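Local coordinates for protein FAD-dependent pyridine nucleotide-disulphide oxidoreductase (Desulfovibrio vulgaris, PDB 3IWA) that probably uses a flavin cofactor, FAD, to oxidise a reduced pyridine nucleotide and pass the electrons on to an acceptor, possibly a disulphide, at residues A[209-214]-A[344-349]; A[299-304]-A[422-427]. All blocks are in the same frame, centred on the assembly; numbering follows the deposited sequence.

Interaction 1: A[209-214]-A[344-349]; sequences RHDLEK and LFEGSA
A chi1 of -173° sets D211 CG anti to the backbone N, facing the turn formed by L344, F345, E346 and G347, and chi2 of -77° then turns OD1 towards F345 N. Three consecutive backbone N-H groups receive the carboxylate: OD1 accepts from F345 N at 2.7 Å, on the syn side and somewhat out of the carboxylate plane, while OD2 takes two donors. E346 N meets the syn lone pair of OD2 at 2.8 Å, and G347 N reaches the same oxygen at 2.8 Å from above the plane, in the straightest bond of the three (169°). The turn is closed from within by the backbone bond from L344 N to G347 O. In this way the last turns of helix 202-214 meet the hairpin between strands 340-343 and 348-353.

Beneath this polar grip, L212 lies at about a right angle to F345, its CD2 4.1 Å from CE2 of the ring, and the same methyl meets L344 CD2 at 3.9 Å. OD1 of D211 sits at the F345 ring edge, in plane. V176 of helix 169-182 touches both L212 and F345, and L208 packs on L344. On the exposed side K214 crosses E346 at about a right angle; K214 NZ is salt-bridged to E346, donating to the syn lone pair of OE1 at 2.7 Å, while OE2 accepts from N215 ND2.

Three N-H donors would help to compensate the buried carboxylate of D211 and probably favour its ionised form, although the like-charged carboxylate of E346 lies nearby.

Interaction 2: A[299-304]-A[422-427]; sequences PNLVTG and MLASKP
This is a small, water-bridged apolar contact between the loop joining strands 296-299 and 306-307 and the turn that follows helix 409-423, near the dimer interface. L301 and A424 carry its outer part: L301 CG stands anti to its carbonyl carbon (chi1 -57°), and from there CD1 lies 3.8 Å from A424 CB, with L301 CB close to the same methyl. Deeper in, V302 CG2 approaches L423 CB at 4.2 Å, while L400 and V399 of strand 399-406 touch V302 and L423 respectively.

Each side has its own turn. N300 OD1 accepts from V302 N in the carbonyl plane, forming an Asx turn, and from T303 N, which lies above that plane, extending it to an Asx motif. A type I beta turn runs from L423 to K426, and K426 leaves helical geometry with positive phi. Within the turn, S425 packs against S425 of the second subunit.

The polar link runs through solvent. K426 NZ, 4.4 Å from L301 O, donates to two waters. One of them also donates to V302 O; the other, accepting from K426 NZ at 3.2 Å, gives its hydrogens to L301 O at 2.6 Å and to A424 O at 2.8 Å.

In the fold
From the N terminus, the chain first supplies 209-214, in the C-terminal part of helix 202-214, then the loop 299-304. After strand 340-343 the turn 344-349 comes back to close interaction 1 over 130 residues. Helix 409-423 and the turn after it close interaction 2 over 118 residues. The segments alternate, so the two loops cross and neither nests inside the other. Both tie the pyridine nucleotide-disulphide oxidoreductase part, probably FAD- and nucleotide-binding, to the dimerisation part, interaction 1 at the hairpin of its antiparallel sheet, interaction 2 at the turn after helix 409-423. Their centres lie about 30 Å apart, their nearest atoms about 14 Å. Only interaction 2 has the second subunit within reach.

Interaction 1: A[209-214]-A[344-349]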
loop_
_atom_site.group_PDB
_atom_site.type_symbol
_atom_site.label_atom_id
_atom_site.label_comp_id
_atom_site.label_asym_id
_atom_site.label_seq_id
_atom_site.Cartn_x
_atom_site.Cartn_y
_atom_site.Cartn_z
ATOM N N ARG A 209 11.495 -21.409 -4.360
ATOM C CA ARG A 209 12.090 -22.622 -4.929
ATOM C C ARG A 209 11.150 -23.812 -4.774
ATOM O O ARG A 209 10.938 -24.550 -5.747
ATOM C CB ARG A 209 13.457 -22.944 -4.314
ATOM C CG ARG A 209 14.211 -24.046 -5.050
ATOM C CD ARG A 209 15.611 -24.295 -4.471
ATOM N NE ARG A 209 16.293 -25.425 -5.136
ATOM C CZ ARG A 209 17.605 -25.522 -5.337
ATOM N NH1 ARG A 209 18.462 -24.599 -4.937
ATOM N NH2 ARG A 209 18.079 -26.564 -5.997
ATOM N N HIS A 210 10.537 -23.953 -3.594
ATOM C CA HIS A 210 9.681 -25.107 -3.304
ATOM C C HIS A 210 8.445 -25.064 -4.150
ATOM O O HIS A 210 8.012 -26.102 -4.644
ATOM C CB HIS A 210 9.251 -25.180 -1.839
ATOM C CG HIS A 210 8.273 -26.289 -1.547
ATOM N ND1 HIS A 210 6.968 -26.052 -1.163
ATOM C CD2 HIS A 210 8.409 -27.639 -1.597
ATOM C CE1 HIS A 210 6.352 -27.205 -0.965
ATOM N NE2 HIS A 210 7.198 -28.182 -1.239
ATOM N N ASP A 211 7.859 -23.876 -4.294
ATOM C CA ASP A 211 6.714 -23.727 -5.151
ATOM C C ASP A 211 7.063 -24.295 -6.516
ATOM O O ASP A 211 6.254 -25.012 -7.087
ATOM C CB ASP A 211 6.247 -22.268 -5.243
ATOM C CG ASP A 211 4.927 -22.116 -6.024
ATOM O OD1 ASP A 211 4.966 -22.188 -7.266
ATOM O OD2 ASP A 211 3.844 -21.919 -5.427
ATOM N N LEU A 212 8.263 -24.017 -7.029
ATOM C CA LEU A 212 8.633 -24.524 -8.357
ATOM C C LEU A 212 8.833 -26.062 -8.362
ATOM O O LEU A 212 8.319 -26.757 -9.230
ATOM C CB LEU A 212 9.889 -23.840 -8.901
ATOM C CG LEU A 212 9.923 -22.315 -9.077
ATOM C CD1 LEU A 212 11.154 -21.993 -9.863
ATOM C CD2 LEU A 212 8.686 -21.746 -9.765
ATOM N N GLU A 213 9.595 -26.571 -7.405
ATOM C CA GLU A 213 9.933 -27.979 -7.380
ATOM C C GLU A 213 8.750 -28.906 -7.125
ATOM O O GLU A 213 8.739 -30.038 -7.603
ATOM C CB GLU A 213 10.996 -28.242 -6.347
ATOM C CG GLU A 213 12.303 -27.613 -6.691
ATOM C CD GLU A 213 13.250 -27.642 -5.527
ATOM O OE1 GLU A 213 12.748 -27.658 -4.381
ATOM O OE2 GLU A 213 14.484 -27.643 -5.756
ATOM N N LYS A 214 7.757 -28.429 -6.393
ATOM C CA LYS A 214 6.624 -29.262 -6.078
ATOM C C LYS A 214 5.616 -29.263 -7.228
ATOM O O LYS A 214 4.718 -30.117 -7.287
ATOM C CB LYS A 214 6.017 -28.863 -4.733
ATOM C CG LYS A 214 4.648 -28.230 -4.734
ATOM C CD LYS A 214 4.228 -27.953 -3.263
ATOM C CE LYS A 214 2.724 -27.808 -3.049
ATOM N NZ LYS A 214 2.447 -26.762 -1.982
ATOM N N LEU A 344 3.642 -17.405 -8.852
ATOM C CA LEU A 344 4.172 -18.755 -9.086
ATOM C C LEU A 344 2.985 -19.734 -9.123
ATOM O O LEU A 344 1.861 -19.330 -9.379
ATOM C CB LEU A 344 5.255 -19.139 -8.047
ATOM C CG LEU A 344 6.452 -18.191 -7.905
ATOM C CD1 LEU A 344 7.332 -18.595 -6.760
ATOM C CD2 LEU A 344 7.239 -18.152 -9.176
ATOM N N PHE A 345 3.208 -21.017 -8.907
ATOM C CA PHE A 345 2.114 -21.975 -9.087
ATOM C C PHE A 345 1.028 -21.738 -8.059
ATOM O O PHE A 345 -0.114 -21.509 -8.413
ATOM C CB PHE A 345 2.632 -23.400 -9.054
ATOM C CG PHE A 345 3.423 -23.751 -10.270
ATOM C CD1 PHE A 345 2.787 -24.197 -11.411
ATOM C CD2 PHE A 345 4.793 -23.579 -10.290
ATOM C CE1 PHE A 345 3.515 -24.506 -12.565
ATOM C CE2 PHE A 345 5.540 -23.880 -11.420
ATOM C CZ PHE A 345 4.901 -24.352 -12.568
ATOM N N GLU A 346 1.402 -21.750 -6.789
ATOM C CA GLU A 346 0.449 -21.534 -5.692
ATOM C C GLU A 346 0.749 -20.250 -4.899
ATOM O O GLU A 346 -0.163 -19.525 -4.528
ATOM C CB GLU A 346 0.432 -22.754 -4.762
ATOM C CG GLU A 346 0.026 -24.066 -5.462
ATOM C CD GLU A 346 0.810 -25.261 -4.937
ATOM O OE1 GLU A 346 0.918 -25.387 -3.690
ATOM O OE2 GLU A 346 1.318 -26.066 -5.757
ATOM N N GLY A 347 2.011 -19.945 -4.656
ATOM C CA GLY A 347 2.335 -18.716 -3.939
ATOM C C GLY A 347 2.607 -17.549 -4.861
ATOM O O GLY A 347 2.708 -17.712 -6.068
ATOM N N SER A 348 2.716 -16.374 -4.251
ATOM C CA SER A 348 3.147 -15.154 -4.887
ATOM C C SER A 348 4.251 -14.588 -4.057
ATOM O O SER A 348 4.234 -14.731 -2.860
ATOM C CB SER A 348 2.021 -14.152 -4.919
ATOM O OG SER A 348 1.073 -14.539 -5.892
ATOM N N ALA A 349 5.215 -13.959 -4.696
ATOM C CA ALA A 349 6.274 -13.276 -4.007
ATOM C C ALA A 349 6.259 -11.811 -4.454
ATOM O O ALA A 349 5.917 -11.527 -5.586
ATOM C CB ALA A 349 7.609 -13.924 -4.319
#

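Interaction 2: A[299-304]-A[422-427]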
loop_
_atom_site.group_PDB
_atom_site.type_symbol
_atom_site.label_atom_id
_atom_site.label_comp_id
_atom_site.label_asym_id
_atom_site.label_seq_id
_atom_site.Cartn_x
_atom_site.Cartn_y
_atom_site.Cartn_z
ATOM N N PRO A 299 18.168 7.416 -10.620
ATOM C CA PRO A 299 18.574 7.296 -9.219
ATOM C C PRO A 299 17.873 6.153 -8.495
ATOM O O PRO A 299 16.652 5.983 -8.623
ATOM C CB PRO A 299 18.131 8.622 -8.617
ATOM C CG PRO A 299 18.038 9.557 -9.770
ATOM C CD PRO A 299 17.534 8.713 -10.882
ATOM N N ASN A 300 18.638 5.344 -7.782
ATOM C CA ASN A 300 18.037 4.384 -6.900
ATOM C C ASN A 300 17.572 5.201 -5.717
ATOM O O ASN A 300 18.400 5.798 -5.059
ATOM C CB ASN A 300 19.065 3.334 -6.470
ATOM C CG ASN A 300 18.478 2.275 -5.555
ATOM O OD1 ASN A 300 17.959 2.575 -4.486
ATOM N ND2 ASN A 300 18.555 1.050 -5.973
ATOM N N LEU A 301 16.271 5.261 -5.437
ATOM C CA LEU A 301 15.820 6.124 -4.320
ATOM C C LEU A 301 16.099 5.603 -2.885
ATOM O O LEU A 301 15.816 6.298 -1.916
ATOM C CB LEU A 301 14.356 6.528 -4.487
ATOM C CG LEU A 301 14.073 7.253 -5.812
ATOM C CD1 LEU A 301 12.581 7.327 -6.023
ATOM C CD2 LEU A 301 14.674 8.642 -5.859
ATOM N N VAL A 302 16.618 4.391 -2.740
ATOM C CA VAL A 302 16.960 3.879 -1.413
ATOM C C VAL A 302 18.426 4.173 -1.187
ATOM O O VAL A 302 18.784 4.751 -0.159
ATOM C CB VAL A 302 16.747 2.381 -1.245
ATOM C CG1 VAL A 302 17.407 1.896 0.093
ATOM C CG2 VAL A 302 15.264 2.016 -1.284
ATOM N N THR A 303 19.268 3.805 -2.151
ATOM C CA THR A 303 20.709 3.974 -1.990
ATOM C C THR A 303 21.210 5.374 -2.243
ATOM O O THR A 303 22.298 5.709 -1.819
ATOM C CB THR A 303 21.510 3.082 -2.936
ATOM O OG1 THR A 303 21.268 3.482 -4.287
ATOM C CG2 THR A 303 21.148 1.640 -2.753
ATOM N N GLY A 304 20.440 6.181 -2.972
ATOM C CA GLY A 304 20.865 7.530 -3.354
ATOM C C GLY A 304 21.912 7.508 -4.458
ATOM O O GLY A 304 22.534 8.520 -4.768
ATOM N N MET A 422 6.492 4.216 0.549
ATOM C CA MET A 422 7.153 4.941 1.616
ATOM C C MET A 422 8.673 4.974 1.400
ATOM O O MET A 422 9.322 5.880 1.916
ATOM C CB MET A 422 6.869 4.303 3.010
ATOM C CG MET A 422 5.382 3.995 3.415
ATOM S SD MET A 422 5.114 3.139 5.037
ATOM C CE MET A 422 6.054 4.330 5.932
ATOM N N LEU A 423 9.261 3.975 0.710
ATOM C CA LEU A 423 10.750 3.820 0.733
ATOM C C LEU A 423 11.510 5.059 0.297
ATOM O O LEU A 423 12.483 5.424 0.931
ATOM C CB LEU A 423 11.244 2.624 -0.077
ATOM C CG LEU A 423 10.834 1.262 0.493
ATOM C CD1 LEU A 423 11.275 0.116 -0.445
ATOM C CD2 LEU A 423 11.376 1.066 1.888
ATOM N N ALA A 424 11.040 5.726 -0.752
ATOM C CA ALA A 424 11.699 6.942 -1.259
ATOM C C ALA A 424 11.742 8.074 -0.240
ATOM O O ALA A 424 12.617 8.896 -0.308
ATOM C CB ALA A 424 11.017 7.440 -2.561
ATOM N N SER A 425 10.805 8.111 0.704
ATOM C CA SER A 425 10.816 9.142 1.764
ATOM C C SER A 425 11.736 8.803 2.947
ATOM O O SER A 425 11.781 9.540 3.920
ATOM C CB SER A 425 9.395 9.390 2.268
ATOM O OG SER A 425 8.633 10.007 1.235
ATOM N N LYS A 426 12.456 7.685 2.856
ATOM C CA LYS A 426 13.426 7.282 3.869
ATOM C C LYS A 426 12.782 7.056 5.233
ATOM O O LYS A 426 13.168 7.659 6.229
ATOM C CB LYS A 426 14.547 8.321 3.987
ATOM C CG LYS A 426 15.600 8.203 2.926
ATOM C CD LYS A 426 15.816 9.522 2.213
ATOM C CE LYS A 426 17.282 9.742 1.858
ATOM N NZ LYS A 426 17.542 9.664 0.367
ATOM N N PRO A 427 11.818 6.155 5.293
ATOM C CA PRO A 427 11.215 5.840 6.560
ATOM C C PRO A 427 12.181 5.095 7.486
ATOM O O PRO A 427 13.144 4.455 7.017
ATOM C CB PRO A 427 10.097 4.914 6.155
ATOM C CG PRO A 427 10.671 4.175 5.010
ATOM C CD PRO A 427 11.466 5.176 4.261
HETATM O O HOH W 1 15.082 8.794 -1.549
HETATM O O HOH W 2 19.527 7.622 0.254
#